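Local coordinates for protein (R)-specific secondary-alkylsulfatase (Pseudomonas sp., PDB 4AXH) that hydrolyses (R)-secondary-alkyl sulfates with strict inversion of configuration, giving (S)-alcohols and sulfate, and works as a homodimer with a zinc-dependent active site, at residues 44-47 against 48-51; 275-279 against 280-284; 525-529 against 530-534. All coordinates share one frame; numbering follows the deposited sequence.

Contact 1. Residues 44-47 against 48-51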
loop_
_atom_site.group_PDB
_atom_site.type_symbol
_atom_site.label_atom_id
_atom_site.label_comp_id
_atom_site.label_asym_id
_atom_site.label_seq_id
_atom_site.Cartn_x
_atom_site.Cartn_y
_atom_site.Cartn_z
ATOM N N LYS A 44 -25.984 -10.413 23.357
ATOM C CA LYS A 44 -24.885 -10.669 22.421
ATOM C C LYS A 44 -23.556 -10.965 23.156
ATOM O O LYS A 44 -22.825 -11.865 22.744
ATOM C CB LYS A 44 -24.712 -9.487 21.462
ATOM C CG LYS A 44 -24.171 -9.904 20.097
ATOM C CD LYS A 44 -23.384 -8.771 19.394
ATOM C CE LYS A 44 -22.809 -9.196 18.053
ATOM N NZ LYS A 44 -23.784 -8.996 16.940
ATOM N N ASN A 45 -23.271 -10.243 24.264
ATOM C CA ASN A 45 -22.063 -10.445 25.053
ATOM C C ASN A 45 -22.124 -11.732 25.835
ATOM O O ASN A 45 -21.149 -12.483 25.829
ATOM C CB ASN A 45 -21.758 -9.242 25.955
ATOM C CG ASN A 45 -21.199 -8.038 25.225
ATOM O OD1 ASN A 45 -20.604 -8.146 24.147
ATOM N ND2 ASN A 45 -21.375 -6.858 25.808
ATOM N N ALA A 46 -23.265 -12.017 26.476
ATOM C CA ALA A 46 -23.473 -13.266 27.220
ATOM C C ALA A 46 -23.322 -14.485 26.279
ATOM O O ALA A 46 -22.888 -15.546 26.736
ATOM C CB ALA A 46 -24.835 -13.280 27.893
ATOM N N GLU A 47 -23.659 -14.313 24.971
ATOM C CA GLU A 47 -23.524 -15.369 23.969
ATOM C C GLU A 47 -22.042 -15.735 23.766
ATOM O O GLU A 47 -21.737 -16.910 23.605
ATOM C CB GLU A 47 -24.272 -15.008 22.655
ATOM C CG GLU A 47 -24.370 -16.096 21.590
ATOM C CD GLU A 47 -24.722 -17.510 22.010
ATOM O OE1 GLU A 47 -25.322 -17.681 23.098
ATOM O OE2 GLU A 47 -24.414 -18.448 21.235
ATOM N N VAL A 48 -21.122 -14.746 23.868
ATOM C CA VAL A 48 -19.655 -14.926 23.752
ATOM C C VAL A 48 -19.150 -15.880 24.846
ATOM O O VAL A 48 -18.222 -16.616 24.568
ATOM C CB VAL A 48 -18.854 -13.580 23.734
ATOM C CG1 VAL A 48 -17.381 -13.797 23.444
ATOM C CG2 VAL A 48 -19.439 -12.598 22.743
ATOM N N LEU A 49 -19.764 -15.884 26.053
ATOM C CA LEU A 49 -19.411 -16.764 27.191
ATOM C C LEU A 49 -19.281 -18.231 26.769
ATOM O O LEU A 49 -18.366 -18.916 27.202
ATOM C CB LEU A 49 -20.419 -16.617 28.353
ATOM C CG LEU A 49 -20.158 -15.490 29.389
ATOM C CD1 LEU A 49 -20.539 -14.133 28.855
ATOM C CD2 LEU A 49 -20.994 -15.696 30.623
ATOM N N LYS A 50 -20.202 -18.703 25.925
ATOM C CA LYS A 50 -20.177 -20.043 25.311
ATOM C C LYS A 50 -19.584 -19.826 23.924
ATOM O O LYS A 50 -19.394 -18.680 23.552
ATOM C CB LYS A 50 -21.570 -20.711 25.262
ATOM C CG LYS A 50 -22.750 -19.802 24.971
ATOM C CD LYS A 50 -23.888 -20.137 25.908
ATOM C CE LYS A 50 -24.987 -19.112 25.832
ATOM N NZ LYS A 50 -26.075 -19.422 26.796
ATOM N N ASN A 51 -19.214 -20.863 23.195
ATOM C CA ASN A 51 -18.565 -20.710 21.875
ATOM C C ASN A 51 -17.122 -20.047 21.832
ATOM O O ASN A 51 -16.514 -19.950 20.767
ATOM C CB ASN A 51 -19.542 -20.281 20.725
ATOM C CG ASN A 51 -20.183 -18.921 20.832
ATOM O OD1 ASN A 51 -21.396 -18.783 21.063
ATOM N ND2 ASN A 51 -19.378 -17.883 20.675
#
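Val48, at the end of a surface helix, lays one methyl branch against the carbonyls of the preceding turn. Its CG1 is anti to the backbone N (chi1 -173°), which puts CG2 beside that nitrogen and brings it over Lys44 O and Asn45 O, 3.5 Å from Lys44 O and equally near Asn45 O. Leu49 reaches back in a similar way, its CD1 lying 3.5 Å from Ala46 CA and more loosely alongside Ala46 CB, so that an apolar branch accompanies the backbone on this side too.

Three successive weak, bent hydrogen bonds between residues three apart go with this packing: Val48 N to Asn45 O at 3.0 Å, Leu49 N to Ala46 O at 3.2 Å, and a longer one from Lys50 N to Glu47 O.

Glu47 and Lys50 cross at about a right angle, the carboxylate meeting the aliphatic part of the lysine. Glu47 OE1 is 4.2 Å from Lys50 NZ, beyond a salt bridge, although the opposite charges would probably attract each other over that gap. This belongs to one of two conformers of Glu47, so its detail is doubtful.

Asn45 ND2 bonds to the carbonyls of Asp99 and Tyr510. Asn45, Val48 and Leu49 all touch Pro103, which packs the end of helix 39-48 against the start of helix 103-111.

Contact 2. Residues 275-279 against 280-284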
loop_
_atom_site.group_PDB
_atom_site.type_symbol
_atom_site.label_atom_id
_atom_site.label_comp_id
_atom_site.label_asym_id
_atom_site.label_seq_id
_atom_site.Cartn_x
_atom_site.Cartn_y
_atom_site.Cartn_z
ATOM N N HIS A 275 26.555 -12.622 18.593
ATOM C CA HIS A 275 27.348 -11.649 19.366
ATOM C C HIS A 275 27.361 -12.003 20.830
ATOM O O HIS A 275 26.349 -12.447 21.385
ATOM C CB HIS A 275 26.828 -10.223 19.234
ATOM C CG HIS A 275 27.027 -9.643 17.888
ATOM N ND1 HIS A 275 28.169 -8.961 17.576
ATOM C CD2 HIS A 275 26.197 -9.641 16.818
ATOM C CE1 HIS A 275 28.020 -8.579 16.317
ATOM N NE2 HIS A 275 26.840 -8.959 15.824
ATOM N N THR A 276 28.497 -11.767 21.466
ATOM C CA THR A 276 28.664 -12.032 22.879
ATOM C C THR A 276 29.079 -10.751 23.585
ATOM O O THR A 276 29.908 -9.998 23.056
ATOM C CB THR A 276 29.439 -13.365 23.126
ATOM O OG1 THR A 276 29.632 -13.600 24.533
ATOM C CG2 THR A 276 30.757 -13.432 22.369
ATOM N N VAL A 277 28.402 -10.437 24.711
ATOM C CA VAL A 277 28.620 -9.211 25.502
ATOM C C VAL A 277 28.350 -9.505 26.974
ATOM O O VAL A 277 27.262 -9.968 27.310
ATOM C CB VAL A 277 27.840 -7.962 24.940
ATOM C CG1 VAL A 277 26.326 -8.157 24.962
ATOM C CG2 VAL A 277 28.244 -6.667 25.651
ATOM N N ASP A 278 29.345 -9.285 27.843
ATOM C CA ASP A 278 29.257 -9.545 29.287
ATOM C C ASP A 278 28.898 -11.013 29.615
ATOM O O ASP A 278 28.172 -11.301 30.571
ATOM C CB ASP A 278 28.351 -8.525 30.004
ATOM C CG ASP A 278 28.710 -8.313 31.466
ATOM O OD1 ASP A 278 29.918 -8.400 31.808
ATOM O OD2 ASP A 278 27.793 -8.037 32.267
ATOM N N GLY A 279 29.448 -11.926 28.816
ATOM C CA GLY A 279 29.231 -13.355 28.972
ATOM C C GLY A 279 27.802 -13.757 28.685
ATOM O O GLY A 279 27.266 -14.659 29.336
ATOM N N VAL A 280 27.165 -13.054 27.726
ATOM C CA VAL A 280 25.786 -13.268 27.294
ATOM C C VAL A 280 25.839 -13.483 25.796
ATOM O O VAL A 280 26.333 -12.622 25.069
ATOM C CB VAL A 280 24.838 -12.097 27.703
ATOM C CG1 VAL A 280 23.447 -12.283 27.127
ATOM C CG2 VAL A 280 24.762 -11.947 29.216
ATOM N N GLU A 281 25.369 -14.657 25.345
ATOM C CA GLU A 281 25.325 -15.010 23.936
ATOM C C GLU A 281 23.996 -14.515 23.376
ATOM O O GLU A 281 22.930 -14.756 23.959
ATOM C CB GLU A 281 25.439 -16.532 23.751
ATOM C CG GLU A 281 26.842 -17.072 23.590
ATOM C CD GLU A 281 26.886 -18.585 23.677
ATOM O OE1 GLU A 281 26.459 -19.254 22.707
ATOM O OE2 GLU A 281 27.312 -19.105 24.735
ATOM N N LEU A 282 24.075 -13.815 22.235
ATOM C CA LEU A 282 22.938 -13.248 21.522
ATOM C C LEU A 282 23.053 -13.617 20.070
ATOM O O LEU A 282 24.080 -13.347 19.455
ATOM C CB LEU A 282 22.908 -11.702 21.624
ATOM C CG LEU A 282 23.202 -11.052 22.976
ATOM C CD1 LEU A 282 23.669 -9.637 22.804
ATOM C CD2 LEU A 282 21.998 -11.095 23.867
ATOM N N GLU A 283 22.001 -14.242 19.526
ATOM C CA GLU A 283 21.847 -14.544 18.109
ATOM C C GLU A 283 20.648 -13.687 17.697
ATOM O O GLU A 283 19.569 -13.764 18.309
ATOM C CB GLU A 283 21.578 -16.036 17.847
ATOM C CG GLU A 283 21.589 -16.403 16.363
ATOM C CD GLU A 283 21.605 -17.877 15.974
ATOM O OE1 GLU A 283 21.798 -18.733 16.867
ATOM O OE2 GLU A 283 21.443 -18.176 14.768
ATOM N N PHE A 284 20.876 -12.819 16.730
ATOM C CA PHE A 284 19.894 -11.920 16.152
ATOM C C PHE A 284 19.470 -12.444 14.789
ATOM O O PHE A 284 20.317 -12.871 14.000
ATOM C CB PHE A 284 20.523 -10.522 15.980
ATOM C CG PHE A 284 21.132 -9.885 17.230
ATOM C CD1 PHE A 284 20.319 -9.350 18.228
ATOM C CD2 PHE A 284 22.509 -9.762 17.368
ATOM C CE1 PHE A 284 20.866 -8.751 19.357
ATOM C CE2 PHE A 284 23.064 -9.145 18.497
ATOM C CZ PHE A 284 22.237 -8.660 19.496
#
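His275 and Leu282 form an antiparallel hydrogen-bonded pair, His275 N reaching Leu282 O at 2.7 Å and Leu282 N returning to His275 O at 2.8 Å. Thr276 and Glu281 make the following, non-hydrogen-bonded pair. Val277 N then bonds to Val280 O at 3.0 Å, and the return bond from Val280 N is weak. Asp278 and Gly279 turn the chain, both with left-handed backbone angles.

On the face that carries His275 and Leu282, Val277 CG1 packs 3.7 Å from Leu282 CD1. His275 swings its ring beside its own backbone N (chi1 -69°), bringing CD2 to the edge of the Phe284 ring, 3.6 Å from CE2. The rings meet rim to rim with planes 52° apart, so neither covers the other. His275 NE2 is bonded to Glu273, and Asp278 to Ser142 and Gly143 N.

Phe284 meets Phe205 and Val277 touches Val173 and Ala174, partners that belong to the other large sheet. The segments thus make a beta hairpin with a two-residue, type I' turn (Asp278-Gly279), at the margin of one of the two facing sheets characteristic of the metallo-beta-lactamase fold; the Phe284 side chain is about 11 Å from that of the zinc ligand His179.

Contact 3. Residues 525-529 against 530-534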
loop_
_atom_site.group_PDB
_atom_site.type_symbol
_atom_site.label_atom_id
_atom_site.label_comp_id
_atom_site.label_asym_id
_atom_site.label_seq_id
_atom_site.Cartn_x
_atom_site.Cartn_y
_atom_site.Cartn_z
ATOM N N ALA A 525 -17.938 8.472 19.935
ATOM C CA ALA A 525 -19.140 8.769 20.708
ATOM C C ALA A 525 -18.962 10.028 21.592
ATOM O O ALA A 525 -19.844 10.878 21.605
ATOM C CB ALA A 525 -19.534 7.570 21.546
ATOM N N MET A 526 -17.802 10.176 22.260
ATOM C CA MET A 526 -17.444 11.331 23.077
ATOM C C MET A 526 -17.450 12.628 22.242
ATOM O O MET A 526 -18.181 13.545 22.582
ATOM C CB MET A 526 -16.071 11.099 23.713
ATOM C CG MET A 526 -15.527 12.274 24.516
ATOM S SD MET A 526 -13.952 11.854 25.362
ATOM C CE MET A 526 -14.600 10.989 26.731
ATOM N N GLU A 527 -16.675 12.695 21.152
ATOM C CA GLU A 527 -16.593 13.900 20.311
ATOM C C GLU A 527 -17.906 14.270 19.622
ATOM O O GLU A 527 -18.138 15.453 19.355
ATOM C CB GLU A 527 -15.473 13.810 19.273
ATOM C CG GLU A 527 -14.042 13.789 19.795
ATOM C CD GLU A 527 -12.978 13.888 18.709
ATOM O OE1 GLU A 527 -13.330 13.908 17.505
ATOM O OE2 GLU A 527 -11.782 13.988 19.065
ATOM N N LEU A 528 -18.766 13.267 19.329
ATOM C CA LEU A 528 -20.069 13.503 18.689
ATOM C C LEU A 528 -20.950 14.234 19.669
ATOM O O LEU A 528 -21.669 15.152 19.293
ATOM C CB LEU A 528 -20.731 12.182 18.297
ATOM C CG LEU A 528 -20.368 11.643 16.937
ATOM C CD1 LEU A 528 -20.732 10.167 16.834
ATOM C CD2 LEU A 528 -20.995 12.492 15.795
ATOM N N ARG A 529 -20.857 13.842 20.940
ATOM C CA ARG A 529 -21.593 14.422 22.038
ATOM C C ARG A 529 -21.038 15.797 22.424
ATOM O O ARG A 529 -21.812 16.735 22.609
ATOM C CB ARG A 529 -21.560 13.475 23.242
ATOM C CG ARG A 529 -22.519 12.308 23.096
ATOM C CD ARG A 529 -22.157 11.167 24.014
ATOM N NE ARG A 529 -23.070 10.039 23.832
ATOM C CZ ARG A 529 -22.968 8.877 24.468
ATOM N NH1 ARG A 529 -21.983 8.673 25.339
ATOM N NH2 ARG A 529 -23.845 7.909 24.239
ATOM N N HIS A 530 -19.708 15.920 22.535
ATOM C CA HIS A 530 -19.056 17.143 22.987
ATOM C C HIS A 530 -18.176 17.786 21.916
ATOM O O HIS A 530 -18.617 18.730 21.257
ATOM C CB HIS A 530 -18.336 16.898 24.330
ATOM C CG HIS A 530 -19.167 16.100 25.300
ATOM N ND1 HIS A 530 -20.197 16.685 26.025
ATOM C CD2 HIS A 530 -19.150 14.774 25.572
ATOM C CE1 HIS A 530 -20.741 15.709 26.739
ATOM N NE2 HIS A 530 -20.149 14.540 26.498
ATOM N N GLY A 531 -16.982 17.251 21.704
ATOM C CA GLY A 531 -16.050 17.770 20.709
ATOM C C GLY A 531 -14.607 17.565 21.107
ATOM O O GLY A 531 -14.321 16.831 22.058
ATOM N N VAL A 532 -13.697 18.221 20.386
ATOM C CA VAL A 532 -12.253 18.103 20.598
ATOM C C VAL A 532 -11.692 19.027 21.723
ATOM O O VAL A 532 -11.920 20.236 21.666
ATOM C CB VAL A 532 -11.469 18.112 19.244
ATOM C CG1 VAL A 532 -11.741 19.362 18.408
ATOM C CG2 VAL A 532 -9.978 17.910 19.440
ATOM N N PRO A 533 -10.976 18.473 22.752
ATOM C CA PRO A 533 -10.441 19.326 23.852
ATOM C C PRO A 533 -9.138 20.124 23.592
ATOM O O PRO A 533 -9.144 20.976 22.702
ATOM C CB PRO A 533 -10.306 18.347 25.022
ATOM C CG PRO A 533 -10.058 17.045 24.379
ATOM C CD PRO A 533 -10.653 17.049 22.989
ATOM N N THR A 534 -8.054 19.914 24.414
ATOM C CA THR A 534 -6.750 20.593 24.327
ATOM C C THR A 534 -5.684 19.754 25.074
ATOM O O THR A 534 -5.742 19.671 26.310
ATOM C CB THR A 534 -6.831 22.044 24.933
ATOM O OG1 THR A 534 -8.026 22.719 24.532
ATOM C CG2 THR A 534 -5.609 22.901 24.594
#
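The C-terminal end of helix 515-529, where the chain leaves the helix through a glycine of positive phi, is built by Met526, Glu527 and Arg529 meeting His530 and Gly531. The helix lies in the region assigned to the alkyl sulfatase dimerisation family, and the example illustrates how a helix can stop while its last side chains still touch the outgoing loop.

The last regular helical bond runs from His530 N to Met526 O, 2.8 Å long and fairly straight. One residue further on the pattern fails: Gly531 N is 3.2 Å from Glu527 O, but its angle is too poor for a hydrogen bond. What remains there is a CA-H...O contact from Gly531 CA to the same Glu527 O at 3.4 Å. Gly531, at phi 149° and psi -168°, is in a conformation natural to a residue without a side chain.

Glu527 runs extended beside Val532, the two side chains pointing the same way, with OE2 4.1 Å from Val532 CB. Its carboxylate is held by Tyr231, hydrogen-bonded to OE1, and by Arg227, salt-bridged to OE2; both belong to helix 222-233, which also carries the sulfate-binding Gln232. Arg529 sends its guanidinium to salt bridges with Glu506 and Asp503 on helix 495-511. Only the root of that side chain serves the contact. His530 CG stands beside its own backbone N (chi1 -44°), turning the imidazole back toward the helix, and Arg529 CB sits over one face of it in a CH-pi contact, 3.9 Å from the ring centroid and displaced toward the rim.

In the fold
From the N terminus the contacts follow one another in series, and none nests in or crosses another. Contact 1 comes first, where helix 39-48 passes into the loop leading to helix 58-64, and lies against helix 103-111. Contact 2 closes the tight turn between strands 272-277 and 280-286, at the margin of a sheet in the metallo-beta-lactamase region, and meets strands 172-176 and 203-207 of the other large sheet. Contact 3 ends helix 515-529, ties it to helices 222-233 and 495-511, and starts the long connection toward helix 549-559 and the C-terminal region. The centres of contacts 2 and 3, about 50 Å apart, lie on opposite sides of the chain's centre.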